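Local coordinates for PhiH1 repressor-like protein (Haloarcula marismortui ATCC 43049, PDB 3B73) that is of unknown function but is probably a DNA-binding transcriptional regulator built on a winged helix-turn-helix domain, at residues G28-L33 with R48-L53; K52-D57 with G65-T70; H56-P61 with G79-G84. All coordinates share one frame; numbering follows the deposited sequence.

Contact 1 (G28-L33 with R48-L53); sequences GSPKEL and RRLKKL
Segment 48-53 of helix 43-55 meets Pro30 and Leu33 through one side chain, that of Leu50, and the pair of helices it joins is the helix-turn-helix core of a winged-helix domain, with helix 43-55 probably the recognition helix. Arg49, one residue earlier, looks elsewhere: its guanidinium makes a salt bridge with Asp15. Leu50 then reaches across. Its CG lies beside the backbone N, opposite the carbonyl carbon (chi1 -71°), which carries the fork toward helix 30-34. CD1 comes up to the proline ring, 4.0 Å from Pro30 CG, with the two side chains crossing at about a right angle, and it also grazes Leu33 CD1 at 4.1 Å. CD2 is the nearer methyl to Leu33, meeting its CD1 at 3.9 Å, the two leucines tip to tip. Ile18 and Leu59 also pack on Leu50, so helix 13-25 and the sheet share this side chain. Across from it, the start of helix 30-34 is held by Ser29, at the N-cap, giving its backbone N-H to Glu32 OE2 (N to OE2 3.1 Å). With no polar bond passing between the segments, the two helices are fitted together here purely by the shape of aliphatic groups.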
loop_
_atom_site.group_PDB
_atom_site.type_symbol
_atom_site.label_atom_id
_atom_site.label_comp_id
_atom_site.label_asym_id
_atom_site.label_seq_id
_atom_site.Cartn_x
_atom_site.Cartn_y
_atom_site.Cartn_z
ATOM N N GLY B 28 7.850 15.401 6.676
ATOM C CA GLY B 28 7.366 15.574 5.325
ATOM C C GLY B 28 6.481 16.796 5.207
ATOM O O GLY B 28 5.884 17.254 6.188
ATOM N N SER B 29 6.404 17.322 3.992
ATOM C CA SER B 29 5.538 18.449 3.680
ATOM C C SER B 29 5.078 18.237 2.248
ATOM O O SER B 29 5.712 17.496 1.503
ATOM C CB SER B 29 6.303 19.767 3.830
ATOM O OG SER B 29 7.552 19.689 3.168
ATOM N N PRO B 30 3.970 18.879 1.856
ATOM C CA PRO B 30 3.362 18.553 0.564
ATOM C C PRO B 30 4.334 18.734 -0.594
ATOM O O PRO B 30 4.547 17.796 -1.380
ATOM C CB PRO B 30 2.216 19.560 0.457
ATOM C CG PRO B 30 1.930 19.956 1.868
ATOM C CD PRO B 30 3.261 19.976 2.539
ATOM N N LYS B 31 4.922 19.924 -0.693
ATOM C CA LYS B 31 5.813 20.237 -1.810
ATOM C C LYS B 31 6.924 19.192 -1.949
ATOM O O LYS B 31 7.133 18.644 -3.028
ATOM C CB LYS B 31 6.391 21.661 -1.698
ATOM C CG LYS B 31 7.000 22.201 -3.005
ATOM C CD LYS B 31 7.350 23.693 -2.905
ATOM C CE LYS B 31 6.123 24.554 -2.577
ATOM N NZ LYS B 31 6.471 25.960 -2.188
ATOM N N GLU B 32 7.635 18.893 -0.867
ATOM C CA GLU B 32 8.726 17.928 -0.990
ATOM C C GLU B 32 8.267 16.463 -1.218
ATOM O O GLU B 32 8.980 15.671 -1.839
ATOM C CB GLU B 32 9.728 18.070 0.171
ATOM C CG GLU B 32 9.232 17.621 1.528
ATOM C CD GLU B 32 9.290 16.110 1.694
ATOM O OE1 GLU B 32 9.975 15.436 0.883
ATOM O OE2 GLU B 32 8.648 15.600 2.638
ATOM N N LEU B 33 7.077 16.102 -0.737
ATOM C CA LEU B 33 6.561 14.754 -0.985
ATOM C C LEU B 33 6.180 14.601 -2.448
ATOM O O LEU B 33 6.463 13.569 -3.075
ATOM C CB LEU B 33 5.359 14.461 -0.091
ATOM C CG LEU B 33 5.734 14.045 1.332
ATOM C CD1 LEU B 33 4.511 14.137 2.228
ATOM C CD2 LEU B 33 6.334 12.627 1.339
ATOM N N ARG B 48 -4.223 16.502 1.090
ATOM C CA ARG B 48 -5.424 15.787 1.521
ATOM C C ARG B 48 -5.088 14.504 2.286
ATOM O O ARG B 48 -5.633 14.265 3.362
ATOM C CB ARG B 48 -6.320 15.476 0.322
ATOM C CG ARG B 48 -7.396 16.521 0.109
ATOM C CD ARG B 48 -8.205 16.272 -1.163
ATOM N NE ARG B 48 -7.667 17.006 -2.307
ATOM C CZ ARG B 48 -7.306 16.442 -3.453
ATOM N NH1 ARG B 48 -7.439 15.130 -3.609
ATOM N NH2 ARG B 48 -6.824 17.187 -4.446
ATOM N N ARG B 49 -4.181 13.696 1.740
ATOM C CA ARG B 49 -3.756 12.470 2.408
ATOM C C ARG B 49 -3.041 12.769 3.718
ATOM O O ARG B 49 -3.249 12.073 4.726
ATOM C CB ARG B 49 -2.863 11.620 1.500
ATOM C CG ARG B 49 -3.548 11.161 0.231
ATOM C CD ARG B 49 -5.015 10.836 0.431
ATOM N NE ARG B 49 -5.273 9.760 1.394
ATOM C CZ ARG B 49 -6.493 9.307 1.662
ATOM N NH1 ARG B 49 -7.533 9.847 1.043
ATOM N NH2 ARG B 49 -6.692 8.331 2.543
ATOM N N LEU B 50 -2.205 13.805 3.728
ATOM C CA LEU B 50 -1.553 14.198 4.990
ATOM C C LEU B 50 -2.596 14.512 6.074
ATOM O O LEU B 50 -2.494 14.045 7.226
ATOM C CB LEU B 50 -0.607 15.392 4.784
ATOM C CG LEU B 50 0.680 15.079 4.008
ATOM C CD1 LEU B 50 1.382 16.370 3.621
ATOM C CD2 LEU B 50 1.621 14.142 4.811
ATOM N N LYS B 51 -3.595 15.311 5.703
ATOM C CA LYS B 51 -4.646 15.699 6.642
ATOM C C LYS B 51 -5.345 14.438 7.145
ATOM O O LYS B 51 -5.646 14.314 8.340
ATOM C CB LYS B 51 -5.638 16.666 5.981
ATOM C CG LYS B 51 -6.308 17.659 6.934
ATOM C CD LYS B 51 -7.602 17.098 7.510
ATOM C CE LYS B 51 -8.367 18.137 8.330
ATOM N NZ LYS B 51 -9.674 17.588 8.819
ATOM N N LYS B 52 -5.558 13.489 6.234
ATOM C CA LYS B 52 -6.263 12.252 6.569
ATOM C C LYS B 52 -5.442 11.379 7.525
ATOM O O LYS B 52 -5.946 10.908 8.540
ATOM C CB LYS B 52 -6.575 11.466 5.303
ATOM C CG LYS B 52 -7.753 10.507 5.426
ATOM C CD LYS B 52 -9.045 11.233 5.130
ATOM C CE LYS B 52 -10.214 10.288 5.053
ATOM N NZ LYS B 52 -11.484 11.049 5.199
ATOM N N LEU B 53 -4.171 11.178 7.197
ATOM C CA LEU B 53 -3.279 10.418 8.054
ATOM C C LEU B 53 -3.202 11.025 9.454
ATOM O O LEU B 53 -3.141 10.286 10.445
ATOM C CB LEU B 53 -1.892 10.292 7.404
ATOM C CG LEU B 53 -1.944 9.393 6.161
ATOM C CD1 LEU B 53 -0.826 9.686 5.159
ATOM C CD2 LEU B 53 -2.007 7.932 6.564
#

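Contact 2 (K52-D57 with G65-T70)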
loop_
_atom_site.group_PDB
_atom_site.type_symbol
_atom_site.label_atom_id
_atom_site.label_comp_id
_atom_site.label_asym_id
_atom_site.label_seq_id
_atom_site.Cartn_x
_atom_site.Cartn_y
_atom_site.Cartn_z
ATOM N N LYS B 52 -5.558 13.489 6.234
ATOM C CA LYS B 52 -6.263 12.252 6.569
ATOM C C LYS B 52 -5.442 11.379 7.525
ATOM O O LYS B 52 -5.946 10.908 8.540
ATOM C CB LYS B 52 -6.575 11.466 5.303
ATOM C CG LYS B 52 -7.753 10.507 5.426
ATOM C CD LYS B 52 -9.045 11.233 5.130
ATOM C CE LYS B 52 -10.214 10.288 5.053
ATOM N NZ LYS B 52 -11.484 11.049 5.199
ATOM N N LEU B 53 -4.171 11.178 7.197
ATOM C CA LEU B 53 -3.279 10.418 8.054
ATOM C C LEU B 53 -3.202 11.025 9.454
ATOM O O LEU B 53 -3.141 10.286 10.445
ATOM C CB LEU B 53 -1.892 10.292 7.404
ATOM C CG LEU B 53 -1.944 9.393 6.161
ATOM C CD1 LEU B 53 -0.826 9.686 5.159
ATOM C CD2 LEU B 53 -2.007 7.932 6.564
ATOM N N ALA B 54 -3.222 12.359 9.537
ATOM C CA ALA B 54 -3.161 13.037 10.834
ATOM C C ALA B 54 -4.454 12.832 11.618
ATOM O O ALA B 54 -4.427 12.640 12.845
ATOM C CB ALA B 54 -2.850 14.524 10.672
ATOM N N ASP B 55 -5.582 12.854 10.911
ATOM C CA ASP B 55 -6.879 12.597 11.543
ATOM C C ASP B 55 -6.883 11.231 12.167
ATOM O O ASP B 55 -7.505 11.028 13.215
ATOM C CB ASP B 55 -8.017 12.703 10.522
ATOM C CG ASP B 55 -8.214 14.137 10.015
ATOM O OD1 ASP B 55 -7.691 15.070 10.662
ATOM O OD2 ASP B 55 -8.898 14.330 8.983
ATOM N N HIS B 56 -6.195 10.293 11.518
ATOM C CA HIS B 56 -6.140 8.916 12.002
ATOM C C HIS B 56 -4.928 8.671 12.893
ATOM O O HIS B 56 -4.604 7.533 13.212
ATOM C CB HIS B 56 -6.184 7.939 10.831
ATOM C CG HIS B 56 -7.492 7.944 10.109
ATOM N ND1 HIS B 56 -8.488 7.026 10.372
ATOM C CD2 HIS B 56 -7.984 8.767 9.153
ATOM C CE1 HIS B 56 -9.530 7.278 9.602
ATOM N NE2 HIS B 56 -9.250 8.325 8.848
ATOM N N ASP B 57 -4.271 9.757 13.287
ATOM C CA ASP B 57 -3.163 9.709 14.235
ATOM C C ASP B 57 -2.007 8.819 13.784
ATOM O O ASP B 57 -1.271 8.299 14.603
ATOM C CB ASP B 57 -3.661 9.291 15.625
ATOM C CG ASP B 57 -4.051 10.484 16.490
ATOM O OD1 ASP B 57 -4.842 11.350 16.043
ATOM O OD2 ASP B 57 -3.553 10.553 17.633
ATOM N N GLY B 65 3.326 23.569 8.467
ATOM C CA GLY B 65 2.910 22.538 7.529
ATOM C C GLY B 65 3.806 21.308 7.509
ATOM O O GLY B 65 3.810 20.525 6.561
ATOM N N VAL B 66 4.590 21.130 8.558
ATOM C CA VAL B 66 5.391 19.930 8.630
ATOM C C VAL B 66 4.564 18.826 9.304
ATOM O O VAL B 66 3.835 19.072 10.276
ATOM C CB VAL B 66 6.742 20.173 9.343
ATOM C CG1 VAL B 66 7.410 18.854 9.687
ATOM C CG2 VAL B 66 7.672 21.022 8.460
ATOM N N TYR B 67 4.642 17.624 8.746
ATOM C CA TYR B 67 4.030 16.446 9.349
ATOM C C TYR B 67 5.133 15.452 9.738
ATOM O O TYR B 67 6.191 15.383 9.099
ATOM C CB TYR B 67 3.030 15.788 8.392
ATOM C CG TYR B 67 1.738 16.540 8.193
ATOM C CD1 TYR B 67 0.575 16.144 8.863
ATOM C CD2 TYR B 67 1.662 17.624 7.314
ATOM C CE1 TYR B 67 -0.628 16.833 8.684
ATOM C CE2 TYR B 67 0.453 18.320 7.125
ATOM C CZ TYR B 67 -0.685 17.914 7.817
ATOM O OH TYR B 67 -1.885 18.574 7.651
ATOM N N VAL B 68 4.866 14.687 10.789
ATOM C CA VAL B 68 5.839 13.776 11.353
ATOM C C VAL B 68 5.094 12.495 11.763
ATOM O O VAL B 68 3.912 12.552 12.126
ATOM C CB VAL B 68 6.535 14.458 12.569
ATOM C CG1 VAL B 68 6.681 13.500 13.735
ATOM C CG2 VAL B 68 7.877 15.061 12.162
ATOM N N ILE B 69 5.760 11.345 11.717
ATOM C CA ILE B 69 5.075 10.078 12.039
ATOM C C ILE B 69 4.803 9.909 13.547
ATOM O O ILE B 69 5.508 10.486 14.369
ATOM C CB ILE B 69 5.842 8.847 11.443
ATOM C CG1 ILE B 69 4.947 7.610 11.433
ATOM C CG2 ILE B 69 7.170 8.564 12.196
ATOM C CD1 ILE B 69 5.283 6.580 10.337
ATOM N N THR B 70 3.757 9.157 13.907
ATOM C CA THR B 70 3.484 8.830 15.306
ATOM C C THR B 70 3.890 7.382 15.619
ATOM O O THR B 70 4.254 6.628 14.720
ATOM C CB THR B 70 1.987 8.971 15.618
ATOM O OG1 THR B 70 1.269 8.027 14.819
ATOM C CG2 THR B 70 1.487 10.384 15.298
#
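Two first torsions set up this contact: Tyr67 CG sits beside its backbone N (chi1 -73°), swinging the ring toward Ala54, and Thr70 OG1 lies between its N and carbonyl carbon (chi1 63°), turned to Asp57. The elements joined are the C-terminal end of helix 43-55 and the second strand of the wing hairpin in a winged-helix fold. A Schellman motif ends the helix: Asp57, with positive phi, donates its backbone N-H to Ala54 O, with N and O 2.9 Å apart, while Leu58 N closes the wider loop to Leu53 O. The methyl of Ala54 meets Tyr67 at the ring edge, close to the ring plane and 3.8 Å from CE1; Pro61 packs against both side chains. At the other end of the strand, Thr70 stands at the N-cap of helix 71-77, where its OG1 caps Gly73 N and also donates to Asp57. A valine in its place would probably leave both the Asp57 carbonyl and the Gly73 amide without this partner, slackening the tie between the end of one helix and the start of the next. The Thr70 OG1 to Asp57 O bond is short, 2.6 Å, its donor tilted 31° from the carbonyl plane.

Contact 3 (H56-P61 with G79-G84)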
loop_
_atom_site.group_PDB
_atom_site.type_symbol
_atom_site.label_atom_id
_atom_site.label_comp_id
_atom_site.label_asym_id
_atom_site.label_seq_id
_atom_site.Cartn_x
_atom_site.Cartn_y
_atom_site.Cartn_z
ATOM N N HIS B 56 -6.195 10.293 11.518
ATOM C CA HIS B 56 -6.140 8.916 12.002
ATOM C C HIS B 56 -4.928 8.671 12.893
ATOM O O HIS B 56 -4.604 7.533 13.212
ATOM C CB HIS B 56 -6.184 7.939 10.831
ATOM C CG HIS B 56 -7.492 7.944 10.109
ATOM N ND1 HIS B 56 -8.488 7.026 10.372
ATOM C CD2 HIS B 56 -7.984 8.767 9.153
ATOM C CE1 HIS B 56 -9.530 7.278 9.602
ATOM N NE2 HIS B 56 -9.250 8.325 8.848
ATOM N N ASP B 57 -4.271 9.757 13.287
ATOM C CA ASP B 57 -3.163 9.709 14.235
ATOM C C ASP B 57 -2.007 8.819 13.784
ATOM O O ASP B 57 -1.271 8.299 14.603
ATOM C CB ASP B 57 -3.661 9.291 15.625
ATOM C CG ASP B 57 -4.051 10.484 16.490
ATOM O OD1 ASP B 57 -4.842 11.350 16.043
ATOM O OD2 ASP B 57 -3.553 10.553 17.633
ATOM N N LEU B 58 -1.841 8.669 12.477
ATOM C CA LEU B 58 -0.680 8.002 11.922
ATOM C C LEU B 58 0.421 9.020 11.663
ATOM O O LEU B 58 1.608 8.672 11.580
ATOM C CB LEU B 58 -1.070 7.291 10.639
ATOM C CG LEU B 58 -2.143 6.232 10.886
ATOM C CD1 LEU B 58 -2.354 5.347 9.650
ATOM C CD2 LEU B 58 -1.794 5.373 12.109
ATOM N N LEU B 59 0.006 10.278 11.522
ATOM C CA LEU B 59 0.910 11.411 11.447
ATOM C C LEU B 59 0.444 12.442 12.465
ATOM O O LEU B 59 -0.659 12.338 12.981
ATOM C CB LEU B 59 0.885 12.040 10.063
ATOM C CG LEU B 59 1.483 11.223 8.917
ATOM C CD1 LEU B 59 1.387 12.004 7.620
ATOM C CD2 LEU B 59 2.939 10.815 9.198
ATOM N N GLN B 60 1.295 13.420 12.763
ATOM C CA GLN B 60 0.869 14.606 13.505
ATOM C C GLN B 60 1.444 15.869 12.882
ATOM O O GLN B 60 2.602 15.892 12.462
ATOM C CB GLN B 60 1.240 14.526 14.986
ATOM C CG GLN B 60 2.723 14.450 15.284
ATOM C CD GLN B 60 2.986 14.303 16.769
ATOM O OE1 GLN B 60 3.508 13.276 17.228
ATOM N NE2 GLN B 60 2.601 15.326 17.537
ATOM N N PRO B 61 0.608 16.908 12.781
ATOM C CA PRO B 61 0.984 18.195 12.201
ATOM C C PRO B 61 1.809 19.013 13.205
ATOM O O PRO B 61 1.426 19.155 14.368
ATOM C CB PRO B 61 -0.374 18.858 11.965
ATOM C CG PRO B 61 -1.213 18.310 13.059
ATOM C CD PRO B 61 -0.830 16.864 13.098
ATOM N N GLY B 79 2.992 -3.732 10.981
ATOM C CA GLY B 79 1.955 -4.733 11.161
ATOM C C GLY B 79 1.471 -4.913 12.597
ATOM O O GLY B 79 0.965 -5.981 12.958
ATOM N N GLU B 80 1.602 -3.865 13.407
ATOM C CA GLU B 80 1.316 -3.952 14.838
ATOM C C GLU B 80 0.164 -3.048 15.227
ATOM O O GLU B 80 -0.230 -2.992 16.388
ATOM C CB GLU B 80 2.546 -3.540 15.647
ATOM C CG GLU B 80 3.646 -4.584 15.700
ATOM C CD GLU B 80 5.006 -3.963 16.027
ATOM O OE1 GLU B 80 5.054 -2.765 16.411
ATOM O OE2 GLU B 80 6.029 -4.674 15.894
ATOM N N TYR B 81 -0.370 -2.324 14.255
ATOM C CA TYR B 81 -1.489 -1.429 14.510
ATOM C C TYR B 81 -2.497 -1.556 13.368
ATOM O O TYR B 81 -2.160 -1.414 12.199
ATOM C CB TYR B 81 -0.997 0.009 14.675
ATOM C CG TYR B 81 -2.103 0.971 15.033
ATOM C CD1 TYR B 81 -2.424 1.226 16.357
ATOM C CD2 TYR B 81 -2.834 1.626 14.043
ATOM C CE1 TYR B 81 -3.440 2.107 16.688
ATOM C CE2 TYR B 81 -3.849 2.502 14.365
ATOM C CZ TYR B 81 -4.153 2.730 15.685
ATOM O OH TYR B 81 -5.163 3.596 15.994
ATOM N N ASP B 82 -3.726 -1.872 13.728
ATOM C CA ASP B 82 -4.803 -2.095 12.780
ATOM C C ASP B 82 -5.395 -0.722 12.457
ATOM O O ASP B 82 -6.085 -0.108 13.287
ATOM C CB ASP B 82 -5.852 -3.033 13.424
ATOM C CG ASP B 82 -7.071 -3.295 12.520
ATOM O OD1 ASP B 82 -7.420 -2.464 11.634
ATOM O OD2 ASP B 82 -7.693 -4.355 12.721
ATOM N N ALA B 83 -5.099 -0.218 11.266
ATOM C CA ALA B 83 -5.513 1.147 10.927
ATOM C C ALA B 83 -7.003 1.258 10.577
ATOM O O ALA B 83 -7.523 2.366 10.441
ATOM C CB ALA B 83 -4.663 1.699 9.799
ATOM N N GLY B 84 -7.663 0.109 10.405
ATOM C CA GLY B 84 -9.116 0.039 10.244
ATOM C C GLY B 84 -9.858 0.091 11.583
ATOM O O GLY B 84 -10.680 0.982 11.813
HETATM O O HOH W 1 -5.777 4.986 13.981
#
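Leu58 faces Tyr81 and Ala83 where the turn leading into the wing hairpin of this winged-helix fold meets a small two-stranded sheet, 81-82 with 87-88, near the end of the modelled chain. The apolar part is the work of Leu58 alone on its side, one methyl to each partner. CD2 approaches Tyr81 CE2 obliquely, at 4.2 Å, and CD1 lies 4.3 Å from Ala83 CB. These are loose van der Waals contacts inside a wider buried cluster, for Leu53, Leu19 and Glu72 also touch Leu58, while Ala75 and Tyr88 pack on Tyr81, the latter edge-to-face.

The polar part runs through water. Tyr81 CG is anti to the backbone N (chi1 -176°), and the ring extends from there until its hydroxyl nears the end of helix 43-55. One water joins the two segments, donating to His56 O at 2.9 Å. Trp10 adds a further tie from outside: its ring stacks on His56, and its NE1 bonds to Ala83 O. Within 79-84, Asp82 OD1 receives a weak bond from Gly84 N and a second one from Lys85 N, holding the turn after the strand. That bridging water lies at the edge of the Tyr81 ring, in its plane, with its oxygen 2.5 Å from Tyr81 OH.

Overall arrangement
Helix 43-55 and the turn after it run through all three contacts. Contact 1 fits its middle to the short helix 30-34 and contact 2 fits its end to strand 66-69; in contact 3 the segment following the helix meets strand 81-82. Contacts 2 and 3 share His56 and Asp57 and reach neighbouring strands of one sheet, while contacts 1 and 3 lie on opposite sides of the chain's centre, about 15 Å apart between centres. Contact 3 is buried; the other two are partly buried. Their chemistry differs: purely aliphatic in contact 1, one direct hydrogen bond beside methyl-to-ring packing in contact 2, a water bridge beside apolar packing in contact 3.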